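Local atomic coordinates of RagA protein (Porphyromonas gingivalis, PDB entry 6SLN), a protein that probably imports nutrients, most likely peptides, across the outer membrane of Porphyromonas gingivalis as a TonB-dependent receptor. Residues A[172-180]-A[345-353]; A[364-375]-A[437-448]. All coordinates share one frame; numbering follows the deposited sequence.

Contact 1: residues A[172-180]-A[345-353]; sequences VATMNPNDF and NFKRYSGRL. With C8E ((hydroxyethyloxy)tri(ethyloxy)octane), chain J; C8E ((hydroxyethyloxy)tri(ethyloxy)octane), chain I.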
loop_
_atom_site.group_PDB
_atom_site.type_symbol
_atom_site.label_atom_id
_atom_site.label_comp_id
_atom_site.label_asym_id
_atom_site.label_seq_id
_atom_site.Cartn_x
_atom_site.Cartn_y
_atom_site.Cartn_z
ATOM N N VAL A 172 22.103 -4.788 11.398
ATOM C CA VAL A 172 23.481 -4.537 11.816
ATOM C C VAL A 172 24.147 -3.527 10.886
ATOM O O VAL A 172 24.897 -2.661 11.341
ATOM C CB VAL A 172 24.280 -5.852 11.886
ATOM C CG1 VAL A 172 25.761 -5.549 12.046
ATOM C CG2 VAL A 172 23.806 -6.697 13.034
ATOM N N ALA A 173 23.875 -3.614 9.573
ATOM C CA ALA A 173 24.359 -2.603 8.631
ATOM C C ALA A 173 23.813 -1.194 8.915
ATOM O O ALA A 173 24.464 -0.204 8.554
ATOM C CB ALA A 173 24.002 -3.005 7.199
ATOM N N THR A 174 22.627 -1.072 9.521
ATOM C CA THR A 174 22.108 0.251 9.859
ATOM C C THR A 174 22.757 0.831 11.108
ATOM O O THR A 174 22.355 1.915 11.544
ATOM C CB THR A 174 20.581 0.222 10.054
ATOM O OG1 THR A 174 20.235 -0.468 11.273
ATOM C CG2 THR A 174 19.866 -0.434 8.849
ATOM N N MET A 175 23.743 0.148 11.684
ATOM C CA MET A 175 24.425 0.597 12.889
ATOM C C MET A 175 25.809 1.137 12.547
ATOM O O MET A 175 26.466 0.674 11.610
ATOM C CB MET A 175 24.572 -0.541 13.906
ATOM C CG MET A 175 23.279 -1.243 14.350
ATOM S SD MET A 175 23.590 -2.056 15.931
ATOM C CE MET A 175 21.937 -2.507 16.436
ATOM N N ASN A 176 26.253 2.109 13.328
ATOM C CA ASN A 176 27.577 2.692 13.162
ATOM C C ASN A 176 28.609 1.780 13.824
ATOM O O ASN A 176 28.655 1.685 15.058
ATOM C CB ASN A 176 27.589 4.110 13.750
ATOM C CG ASN A 176 28.921 4.832 13.586
ATOM O OD1 ASN A 176 29.898 4.293 13.051
ATOM N ND2 ASN A 176 28.964 6.070 14.070
ATOM N N PRO A 177 29.469 1.114 13.042
ATOM C CA PRO A 177 30.392 0.129 13.628
ATOM C C PRO A 177 31.471 0.740 14.485
ATOM O O PRO A 177 32.168 -0.002 15.190
ATOM C CB PRO A 177 30.998 -0.563 12.404
ATOM C CG PRO A 177 30.281 0.027 11.201
ATOM C CD PRO A 177 29.759 1.345 11.620
ATOM N N ASN A 178 31.650 2.060 14.440
ATOM C CA ASN A 178 32.568 2.708 15.364
ATOM C C ASN A 178 32.069 2.661 16.792
ATOM O O ASN A 178 32.857 2.897 17.715
ATOM C CB ASN A 178 32.779 4.154 14.967
ATOM C CG ASN A 178 34.048 4.343 14.231
ATOM O OD1 ASN A 178 34.050 4.887 13.141
ATOM N ND2 ASN A 178 35.149 3.885 14.811
ATOM N N ASP A 179 30.771 2.412 16.983
ATOM C CA ASP A 179 30.199 2.205 18.303
ATOM C C ASP A 179 30.484 0.818 18.862
ATOM O O ASP A 179 30.145 0.562 20.021
ATOM C CB ASP A 179 28.691 2.437 18.254
ATOM C CG ASP A 179 28.344 3.797 17.711
ATOM O OD1 ASP A 179 29.185 4.701 17.850
ATOM O OD2 ASP A 179 27.242 3.962 17.149
ATOM N N PHE A 180 31.109 -0.066 18.075
ATOM C CA PHE A 180 31.407 -1.431 18.491
ATOM C C PHE A 180 32.718 -1.484 19.265
ATOM O O PHE A 180 33.759 -1.024 18.780
ATOM C CB PHE A 180 31.485 -2.360 17.282
ATOM C CG PHE A 180 30.205 -2.463 16.498
ATOM C CD1 PHE A 180 29.029 -1.920 16.974
ATOM C CD2 PHE A 180 30.185 -3.118 15.280
ATOM C CE1 PHE A 180 27.864 -2.033 16.250
ATOM C CE2 PHE A 180 29.022 -3.231 14.550
ATOM C CZ PHE A 180 27.863 -2.693 15.032
ATOM N N ASN A 345 23.716 1.563 -3.795
ATOM C CA ASN A 345 24.335 2.333 -2.737
ATOM C C ASN A 345 23.718 1.935 -1.407
ATOM O O ASN A 345 22.638 1.336 -1.338
ATOM C CB ASN A 345 24.165 3.831 -2.960
ATOM C CG ASN A 345 22.760 4.191 -3.325
ATOM O OD1 ASN A 345 21.906 4.303 -2.462
ATOM N ND2 ASN A 345 22.499 4.346 -4.620
ATOM N N PHE A 346 24.432 2.290 -0.351
ATOM C CA PHE A 346 23.968 2.165 1.013
ATOM C C PHE A 346 24.292 3.488 1.676
ATOM O O PHE A 346 25.470 3.829 1.830
ATOM C CB PHE A 346 24.661 1.011 1.725
ATOM C CG PHE A 346 24.017 0.621 3.013
ATOM C CD1 PHE A 346 24.258 1.341 4.165
ATOM C CD2 PHE A 346 23.178 -0.462 3.070
ATOM C CE1 PHE A 346 23.673 0.983 5.344
ATOM C CE2 PHE A 346 22.599 -0.821 4.242
ATOM C CZ PHE A 346 22.848 -0.099 5.384
ATOM N N LYS A 347 23.257 4.245 2.028
ATOM C CA LYS A 347 23.408 5.442 2.841
ATOM C C LYS A 347 22.766 5.192 4.200
ATOM O O LYS A 347 21.704 4.568 4.288
ATOM C CB LYS A 347 22.773 6.676 2.170
ATOM C CG LYS A 347 22.769 6.653 0.642
ATOM C CD LYS A 347 22.494 8.048 0.058
ATOM C CE LYS A 347 22.425 8.019 -1.473
ATOM N NZ LYS A 347 21.136 7.441 -1.958
ATOM N N ARG A 348 23.410 5.666 5.261
ATOM C CA ARG A 348 22.798 5.605 6.579
ATOM C C ARG A 348 23.115 6.873 7.359
ATOM O O ARG A 348 24.185 7.467 7.196
ATOM C CB ARG A 348 23.252 4.353 7.361
ATOM C CG ARG A 348 24.505 4.534 8.212
ATOM C CD ARG A 348 24.639 3.419 9.252
ATOM N NE ARG A 348 25.584 2.390 8.837
ATOM C CZ ARG A 348 26.907 2.527 8.851
ATOM N NH1 ARG A 348 27.468 3.652 9.261
ATOM N NH2 ARG A 348 27.674 1.532 8.447
ATOM N N TYR A 349 22.146 7.298 8.170
ATOM C CA TYR A 349 22.304 8.337 9.184
ATOM C C TYR A 349 22.034 7.683 10.535
ATOM O O TYR A 349 20.897 7.292 10.820
ATOM C CB TYR A 349 21.341 9.498 8.949
ATOM C CG TYR A 349 21.410 10.109 7.566
ATOM C CD1 TYR A 349 20.852 9.463 6.474
ATOM C CD2 TYR A 349 22.020 11.343 7.353
ATOM C CE1 TYR A 349 20.910 10.016 5.212
ATOM C CE2 TYR A 349 22.075 11.900 6.094
ATOM C CZ TYR A 349 21.516 11.230 5.027
ATOM O OH TYR A 349 21.561 11.768 3.763
ATOM N N SER A 350 23.068 7.569 11.367
ATOM C CA SER A 350 23.000 6.793 12.595
ATOM C C SER A 350 22.815 7.684 13.810
ATOM O O SER A 350 23.354 8.789 13.889
ATOM C CB SER A 350 24.273 5.973 12.811
ATOM O OG SER A 350 24.810 5.495 11.600
ATOM N N GLY A 351 22.081 7.167 14.779
ATOM C CA GLY A 351 22.140 7.701 16.121
ATOM C C GLY A 351 22.228 6.566 17.119
ATOM O O GLY A 351 21.589 5.519 16.943
ATOM N N ARG A 352 23.026 6.743 18.166
ATOM C CA ARG A 352 23.067 5.766 19.237
ATOM C C ARG A 352 23.216 6.484 20.566
ATOM O O ARG A 352 24.053 7.382 20.702
ATOM C CB ARG A 352 24.219 4.774 19.057
ATOM C CG ARG A 352 24.707 4.190 20.397
ATOM C CD ARG A 352 25.791 3.148 20.224
ATOM N NE ARG A 352 25.362 2.076 19.334
ATOM C CZ ARG A 352 24.457 1.158 19.657
ATOM N NH1 ARG A 352 23.897 1.176 20.867
ATOM N NH2 ARG A 352 24.117 0.220 18.775
ATOM N N LEU A 353 22.416 6.077 21.544
ATOM C CA LEU A 353 22.594 6.497 22.929
ATOM C C LEU A 353 22.701 5.236 23.775
ATOM O O LEU A 353 21.740 4.465 23.870
ATOM C CB LEU A 353 21.446 7.390 23.406
ATOM C CG LEU A 353 21.645 7.845 24.850
ATOM C CD1 LEU A 353 22.998 8.531 24.999
ATOM C CD2 LEU A 353 20.526 8.757 25.331
HETATM C C1 C8E J . 22.981 12.367 20.855
HETATM C C2 C8E J . 21.935 11.737 19.931
HETATM C C3 C8E J . 21.504 10.305 20.314
HETATM C C4 C8E J . 20.500 9.728 19.296
HETATM C C5 C8E J . 20.103 8.270 19.537
HETATM C C6 C8E J . 18.778 7.885 18.868
HETATM C C7 C8E J . 18.540 6.372 18.920
HETATM C C8 C8E J . 17.249 5.928 18.226
HETATM O O9 C8E J . 16.254 5.599 19.183
HETATM C C10 C8E J . 14.947 5.440 18.647
HETATM C C11 C8E J . 13.935 6.343 19.363
HETATM O O12 C8E J . 13.174 5.703 20.370
HETATM C C13 C8E J . 13.200 6.407 21.606
HETATM C C14 C8E J . 12.594 5.599 22.765
HETATM O O15 C8E J . 13.404 5.644 23.927
HETATM C C16 C8E J . 13.381 4.469 24.726
HETATM C C17 C8E J . 13.388 4.836 26.214
HETATM O O18 C8E J . 13.274 3.699 27.056
HETATM C C19 C8E J . 14.403 3.437 27.871
HETATM C C20 C8E J . 13.999 3.074 29.306
HETATM O O21 C8E J . 14.848 2.072 29.852
HETATM C C1 C8E I . 24.224 12.972 10.746
HETATM C C2 C8E I . 23.063 13.309 11.683
HETATM C C3 C8E I . 22.597 12.120 12.530
HETATM C C4 C8E I . 21.067 12.085 12.700
HETATM C C5 C8E I . 20.529 10.654 12.845
HETATM C C6 C8E I . 19.354 10.488 13.817
HETATM C C7 C8E I . 18.719 9.094 13.699
HETATM C C8 C8E I . 17.205 9.124 13.955
HETATM O O9 C8E I . 16.543 8.033 13.335
HETATM C C10 C8E I . 15.641 7.327 14.173
HETATM C C11 C8E I . 14.587 6.585 13.338
HETATM O O12 C8E I . 13.585 5.976 14.144
HETATM C C13 C8E I . 12.369 5.668 13.469
HETATM C C14 C8E I . 11.747 4.398 14.074
HETATM O O15 C8E I . 10.366 4.185 13.826
HETATM C C16 C8E I . 9.591 4.213 15.020
HETATM C C17 C8E I . 10.206 3.434 16.202
HETATM O O18 C8E I . 9.592 3.727 17.460
HETATM C C19 C8E I . 9.941 2.842 18.516
HETATM C C20 C8E I . 8.945 2.947 19.676
HETATM O O21 C8E I . 9.362 2.277 20.855
#
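A side chain that leaves the strand with CG between its own N and carbonyl carbon (chi1 90°) and then bends at chi3 brings the guanidinium of Arg348 against the backbone of residues 173-176. NE donates to Ala173 O at 2.8 Å, a fairly straight bond (160° at the hydrogen) lying close to the guanidinium plane. Met175 O stands over one face of the group, 3.4 Å from CZ, a close approach without hydrogen-bond geometry, probably favourable to the cation. The ring of Phe346 brings CZ within 3.6 Å of Ala173 CB.

Farther along the strand, Arg352 and Asp179 run past each other in opposite senses, and their salt bridge joins NE to OD2 at 3.4 Å with the flat groups nearly perpendicular (82°). Met175 SD sits at the edge of the same guanidinium, 3.7 Å from NH2. Each ion has further partners: Asp179 OD1 bonds to Tyr328 and Ser330, Arg352 NH1 to Asn354. Between the two arginines, Ser350 OG rests 3.8 Å from Asn176 CB, while Asn176 OD1 accepts Asn178 N in an Asx turn and ND2 bonds to Asp315.

This is the plug domain held against the inner wall of the barrel. Helix 169-173, which Ala173 ends, is short, so any dipole effect is probably small. The attachment is largely polar, through the Arg348 bond and the Asp179-Arg352 salt bridge, with Phe346 on Ala173 its apolar part.

Contact 2: residues A[364-375]-A[437-448]; sequences KVGANLSGAIAN and SESHQANVNGFA. With C8E ((hydroxyethyloxy)tri(ethyloxy)octane), chain J; C8E ((hydroxyethyloxy)tri(ethyloxy)octane), chain I.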
loop_
_atom_site.group_PDB
_atom_site.type_symbol
_atom_site.label_atom_id
_atom_site.label_comp_id
_atom_site.label_asym_id
_atom_site.label_seq_id
_atom_site.Cartn_x
_atom_site.Cartn_y
_atom_site.Cartn_z
ATOM N N LYS A 364 20.799 -1.808 39.149
ATOM C CA LYS A 364 21.538 -1.144 38.086
ATOM C C LYS A 364 20.734 -1.301 36.806
ATOM O O LYS A 364 20.326 -2.419 36.481
ATOM C CB LYS A 364 22.940 -1.756 37.934
ATOM C CG LYS A 364 23.801 -1.144 36.840
ATOM C CD LYS A 364 24.634 -2.203 36.122
ATOM C CE LYS A 364 26.124 -2.094 36.454
ATOM N NZ LYS A 364 26.970 -2.711 35.392
ATOM N N VAL A 365 20.480 -0.200 36.091
ATOM C CA VAL A 365 19.697 -0.249 34.859
ATOM C C VAL A 365 20.516 0.318 33.690
ATOM O O VAL A 365 21.595 0.891 33.874
ATOM C CB VAL A 365 18.354 0.491 34.986
ATOM C CG1 VAL A 365 17.636 0.082 36.249
ATOM C CG2 VAL A 365 18.570 1.997 34.936
ATOM N N GLY A 366 19.982 0.146 32.474
ATOM C CA GLY A 366 20.646 0.645 31.279
ATOM C C GLY A 366 19.804 0.465 30.031
ATOM O O GLY A 366 18.834 -0.297 30.005
ATOM N N ALA A 367 20.180 1.203 28.990
ATOM C CA ALA A 367 19.556 1.071 27.678
ATOM C C ALA A 367 20.618 1.224 26.590
ATOM O O ALA A 367 21.590 1.977 26.742
ATOM C CB ALA A 367 18.426 2.091 27.469
ATOM N N ASN A 368 20.435 0.492 25.492
ATOM C CA ASN A 368 21.422 0.535 24.419
ATOM C C ASN A 368 20.742 0.951 23.126
ATOM O O ASN A 368 20.735 0.202 22.142
ATOM C CB ASN A 368 22.129 -0.819 24.260
ATOM C CG ASN A 368 23.007 -1.180 25.465
ATOM O OD1 ASN A 368 24.070 -0.594 25.677
ATOM N ND2 ASN A 368 22.558 -2.150 26.257
ATOM N N LEU A 369 20.193 2.159 23.114
ATOM C CA LEU A 369 19.324 2.595 22.028
ATOM C C LEU A 369 20.081 2.921 20.742
ATOM O O LEU A 369 21.179 3.484 20.768
ATOM C CB LEU A 369 18.527 3.813 22.471
ATOM C CG LEU A 369 17.868 3.549 23.813
ATOM C CD1 LEU A 369 17.443 4.844 24.533
ATOM C CD2 LEU A 369 16.722 2.592 23.587
ATOM N N SER A 370 19.478 2.574 19.608
ATOM C CA SER A 370 20.069 2.847 18.306
ATOM C C SER A 370 18.968 3.082 17.282
ATOM O O SER A 370 17.845 2.598 17.423
ATOM C CB SER A 370 20.983 1.701 17.845
ATOM O OG SER A 370 20.246 0.509 17.644
ATOM N N GLY A 371 19.309 3.823 16.235
ATOM C CA GLY A 371 18.350 4.079 15.179
ATOM C C GLY A 371 19.055 4.591 13.945
ATOM O O GLY A 371 20.229 4.972 13.982
ATOM N N ALA A 372 18.310 4.619 12.847
ATOM C CA ALA A 372 18.918 4.958 11.576
ATOM C C ALA A 372 17.853 5.332 10.564
ATOM O O ALA A 372 16.740 4.793 10.589
ATOM C CB ALA A 372 19.745 3.785 11.035
ATOM N N ILE A 373 18.209 6.269 9.687
ATOM C CA ILE A 373 17.538 6.442 8.408
ATOM C C ILE A 373 18.479 5.887 7.348
ATOM O O ILE A 373 19.644 6.287 7.272
ATOM C CB ILE A 373 17.180 7.911 8.148
ATOM C CG1 ILE A 373 16.161 8.406 9.180
ATOM C CG2 ILE A 373 16.612 8.075 6.747
ATOM C CD1 ILE A 373 15.685 9.837 8.912
ATOM N N ALA A 374 17.998 4.943 6.555
ATOM C CA ALA A 374 18.858 4.184 5.669
ATOM C C ALA A 374 18.268 4.163 4.267
ATOM O O ALA A 374 17.048 4.078 4.100
ATOM C CB ALA A 374 19.058 2.755 6.202
ATOM N N ASN A 375 19.148 4.246 3.261
ATOM C CA ASN A 375 18.767 4.190 1.851
ATOM C C ASN A 375 19.534 3.040 1.205
ATOM O O ASN A 375 20.768 3.076 1.120
ATOM C CB ASN A 375 19.054 5.517 1.154
ATOM C CG ASN A 375 18.361 6.695 1.829
ATOM O OD1 ASN A 375 17.144 6.681 2.022
ATOM N ND2 ASN A 375 19.132 7.720 2.189
ATOM N N SER A 437 14.353 4.174 -1.397
ATOM C CA SER A 437 13.893 3.406 -0.262
ATOM C C SER A 437 14.391 4.146 0.958
ATOM O O SER A 437 15.586 4.417 1.067
ATOM C CB SER A 437 14.420 1.970 -0.290
ATOM O OG SER A 437 14.587 1.440 1.022
ATOM N N GLU A 438 13.482 4.518 1.846
ATOM C CA GLU A 438 13.849 5.047 3.147
ATOM C C GLU A 438 13.399 4.047 4.201
ATOM O O GLU A 438 12.225 3.635 4.229
ATOM C CB GLU A 438 13.233 6.424 3.387
ATOM C CG GLU A 438 13.912 7.516 2.605
ATOM C CD GLU A 438 14.511 8.586 3.498
ATOM O OE1 GLU A 438 15.296 9.428 2.984
ATOM O OE2 GLU A 438 14.179 8.589 4.708
ATOM N N SER A 439 14.341 3.639 5.040
ATOM C CA SER A 439 14.070 2.757 6.157
ATOM C C SER A 439 14.251 3.529 7.448
ATOM O O SER A 439 15.277 4.198 7.643
ATOM C CB SER A 439 14.987 1.535 6.146
ATOM O OG SER A 439 14.369 0.446 5.491
ATOM N N HIS A 440 13.264 3.426 8.330
ATOM C CA HIS A 440 13.361 4.006 9.659
ATOM C C HIS A 440 13.568 2.842 10.626
ATOM O O HIS A 440 12.626 2.099 10.935
ATOM C CB HIS A 440 12.131 4.859 9.972
ATOM C CG HIS A 440 11.983 6.044 9.061
ATOM N ND1 HIS A 440 10.762 6.480 8.593
ATOM C CD2 HIS A 440 12.915 6.859 8.502
ATOM C CE1 HIS A 440 10.947 7.520 7.799
ATOM N NE2 HIS A 440 12.242 7.768 7.727
ATOM N N GLN A 441 14.817 2.686 11.073
ATOM C CA GLN A 441 15.226 1.653 12.009
ATOM C C GLN A 441 15.261 2.222 13.417
ATOM O O GLN A 441 15.883 3.262 13.653
ATOM C CB GLN A 441 16.608 1.094 11.646
ATOM C CG GLN A 441 16.999 -0.145 12.433
ATOM C CD GLN A 441 16.087 -1.321 12.108
ATOM O OE1 GLN A 441 15.522 -1.395 11.002
ATOM N NE2 GLN A 441 15.930 -2.246 13.066
ATOM N N ALA A 442 14.606 1.533 14.345
ATOM C CA ALA A 442 14.742 1.822 15.762
ATOM C C ALA A 442 14.930 0.517 16.506
ATOM O O ALA A 442 14.279 -0.488 16.201
ATOM C CB ALA A 442 13.541 2.538 16.325
ATOM N N ASN A 443 15.826 0.546 17.481
ATOM C CA ASN A 443 16.190 -0.620 18.271
ATOM C C ASN A 443 16.206 -0.164 19.718
ATOM O O ASN A 443 17.043 0.660 20.102
ATOM C CB ASN A 443 17.547 -1.179 17.828
ATOM C CG ASN A 443 17.661 -1.325 16.306
ATOM O OD1 ASN A 443 16.916 -2.092 15.673
ATOM N ND2 ASN A 443 18.605 -0.602 15.718
ATOM N N VAL A 444 15.268 -0.663 20.516
ATOM C CA VAL A 444 14.957 -0.069 21.816
ATOM C C VAL A 444 15.145 -1.151 22.875
ATOM O O VAL A 444 14.247 -1.967 23.100
ATOM C CB VAL A 444 13.539 0.511 21.841
ATOM C CG1 VAL A 444 13.289 1.278 23.108
ATOM C CG2 VAL A 444 13.335 1.441 20.672
ATOM N N ASN A 445 16.305 -1.161 23.529
ATOM C CA ASN A 445 16.679 -2.190 24.488
ATOM C C ASN A 445 16.747 -1.574 25.872
ATOM O O ASN A 445 17.350 -0.515 26.047
ATOM C CB ASN A 445 18.038 -2.790 24.139
ATOM C CG ASN A 445 18.317 -2.756 22.651
ATOM O OD1 ASN A 445 18.977 -1.845 22.173
ATOM N ND2 ASN A 445 17.830 -3.758 21.913
ATOM N N GLY A 446 16.136 -2.242 26.840
ATOM C CA GLY A 446 16.288 -1.862 28.229
ATOM C C GLY A 446 16.537 -3.091 29.075
ATOM O O GLY A 446 16.062 -4.185 28.771
ATOM N N PHE A 447 17.297 -2.895 30.152
ATOM C CA PHE A 447 17.572 -3.978 31.085
ATOM C C PHE A 447 17.567 -3.459 32.518
ATOM O O PHE A 447 17.957 -2.319 32.788
ATOM C CB PHE A 447 18.913 -4.687 30.786
ATOM C CG PHE A 447 20.124 -3.939 31.270
ATOM C CD1 PHE A 447 20.566 -4.063 32.581
ATOM C CD2 PHE A 447 20.831 -3.106 30.400
ATOM C CE1 PHE A 447 21.679 -3.350 33.023
ATOM C CE2 PHE A 447 21.945 -2.404 30.833
ATOM C CZ PHE A 447 22.371 -2.528 32.145
ATOM N N ALA A 448 17.133 -4.325 33.431
ATOM C CA ALA A 448 17.208 -4.092 34.867
ATOM C C ALA A 448 18.064 -5.178 35.499
ATOM O O ALA A 448 17.958 -6.353 35.133
ATOM C CB ALA A 448 15.818 -4.104 35.509
HETATM C C1 C8E J . 22.981 12.367 20.855
HETATM C C2 C8E J . 21.935 11.737 19.931
HETATM C C3 C8E J . 21.504 10.305 20.314
HETATM C C4 C8E J . 20.500 9.728 19.296
HETATM C C5 C8E J . 20.103 8.270 19.537
HETATM C C6 C8E J . 18.778 7.885 18.868
HETATM C C7 C8E J . 18.540 6.372 18.920
HETATM C C8 C8E J . 17.249 5.928 18.226
HETATM O O9 C8E J . 16.254 5.599 19.183
HETATM C C10 C8E J . 14.947 5.440 18.647
HETATM C C11 C8E J . 13.935 6.343 19.363
HETATM O O12 C8E J . 13.174 5.703 20.370
HETATM C C13 C8E J . 13.200 6.407 21.606
HETATM C C14 C8E J . 12.594 5.599 22.765
HETATM O O15 C8E J . 13.404 5.644 23.927
HETATM C C16 C8E J . 13.381 4.469 24.726
HETATM C C17 C8E J . 13.388 4.836 26.214
HETATM O O18 C8E J . 13.274 3.699 27.056
HETATM C C19 C8E J . 14.403 3.437 27.871
HETATM C C20 C8E J . 13.999 3.074 29.306
HETATM O O21 C8E J . 14.848 2.072 29.852
HETATM C C1 C8E I . 24.224 12.972 10.746
HETATM C C2 C8E I . 23.063 13.309 11.683
HETATM C C3 C8E I . 22.597 12.120 12.530
HETATM C C4 C8E I . 21.067 12.085 12.700
HETATM C C5 C8E I . 20.529 10.654 12.845
HETATM C C6 C8E I . 19.354 10.488 13.817
HETATM C C7 C8E I . 18.719 9.094 13.699
HETATM C C8 C8E I . 17.205 9.124 13.955
HETATM O O9 C8E I . 16.543 8.033 13.335
HETATM C C10 C8E I . 15.641 7.327 14.173
HETATM C C11 C8E I . 14.587 6.585 13.338
HETATM O O12 C8E I . 13.585 5.976 14.144
HETATM C C13 C8E I . 12.369 5.668 13.469
HETATM C C14 C8E I . 11.747 4.398 14.074
HETATM O O15 C8E I . 10.366 4.185 13.826
HETATM C C16 C8E I . 9.591 4.213 15.020
HETATM C C17 C8E I . 10.206 3.434 16.202
HETATM O O18 C8E I . 9.592 3.727 17.460
HETATM C C19 C8E I . 9.941 2.842 18.516
HETATM C C20 C8E I . 8.945 2.947 19.676
HETATM O O21 C8E I . 9.362 2.277 20.855
#
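Ala372 O takes the backbone N of Gln441 at 2.9 Å, close to straight (163°) and in the carbonyl plane, with His440 CA adding a CA-H...O contact at 3.6 Å. Ala372 N donates back to Gln441 O, and the same reciprocal pattern joins Ser370 with Asn443, Ala374 with Ser439 and Gly366 with Phe447. At Asn368 the regular pairing lapses: its N donates to Asn445 O at 3.3 Å.

The Phe447 side chain starts between its N and carbonyl carbon (chi1 79°), which lays the ring across the neighbouring strand with one face over Gly366 N; Lys459 makes a cation-pi contact with the ring. On the face that carries Leu369 and Ile373, Leu369 CD2 meets Val444 CG1 at 3.7 Å. Ile373 lies alongside His440, its CG1 at the imidazole edge. Detergent covers part of this face: C8 of the chain J molecule is 3.5 Å from Ser370 C, C14 of the chain I molecule 3.4 Å from Ala442 CB. Ala448 there touches the bound 1,2-distearoyl-sn-glycerophosphoethanolamine. The second subunit covers another part: its Leu353 packs on Leu369, its Ile466 on Ile373, and its Asn468 bonds to His440 ND1. Antiparallel neighbours with a largely apolar outer face are characteristic of the transmembrane beta-barrel of TonB-dependent receptors.

In the fold
The chain first passes through the plug, where residues 172-180 run from the end of the short helix 169-173 into a loop. Only after a further 164 residues, which include the first barrel strands, does it return as strand 345-360 and close contact 1, tying plug to barrel wall. The next strand, 363-377, pairs with strand 345-360 and then, across a 57-residue excursion, with strand 435-450 in contact 2. The two loops are therefore in series, neither enclosing nor crossing the other, with contact centres about 10 Å apart. Strand 363-377 bridges them: Tyr349 N lies 2.8 Å from Ile373 O, a probable hydrogen bond, and Thr174 of the plug packs on Ala372 and Gln441. Both contacts also touch the same two detergent molecules.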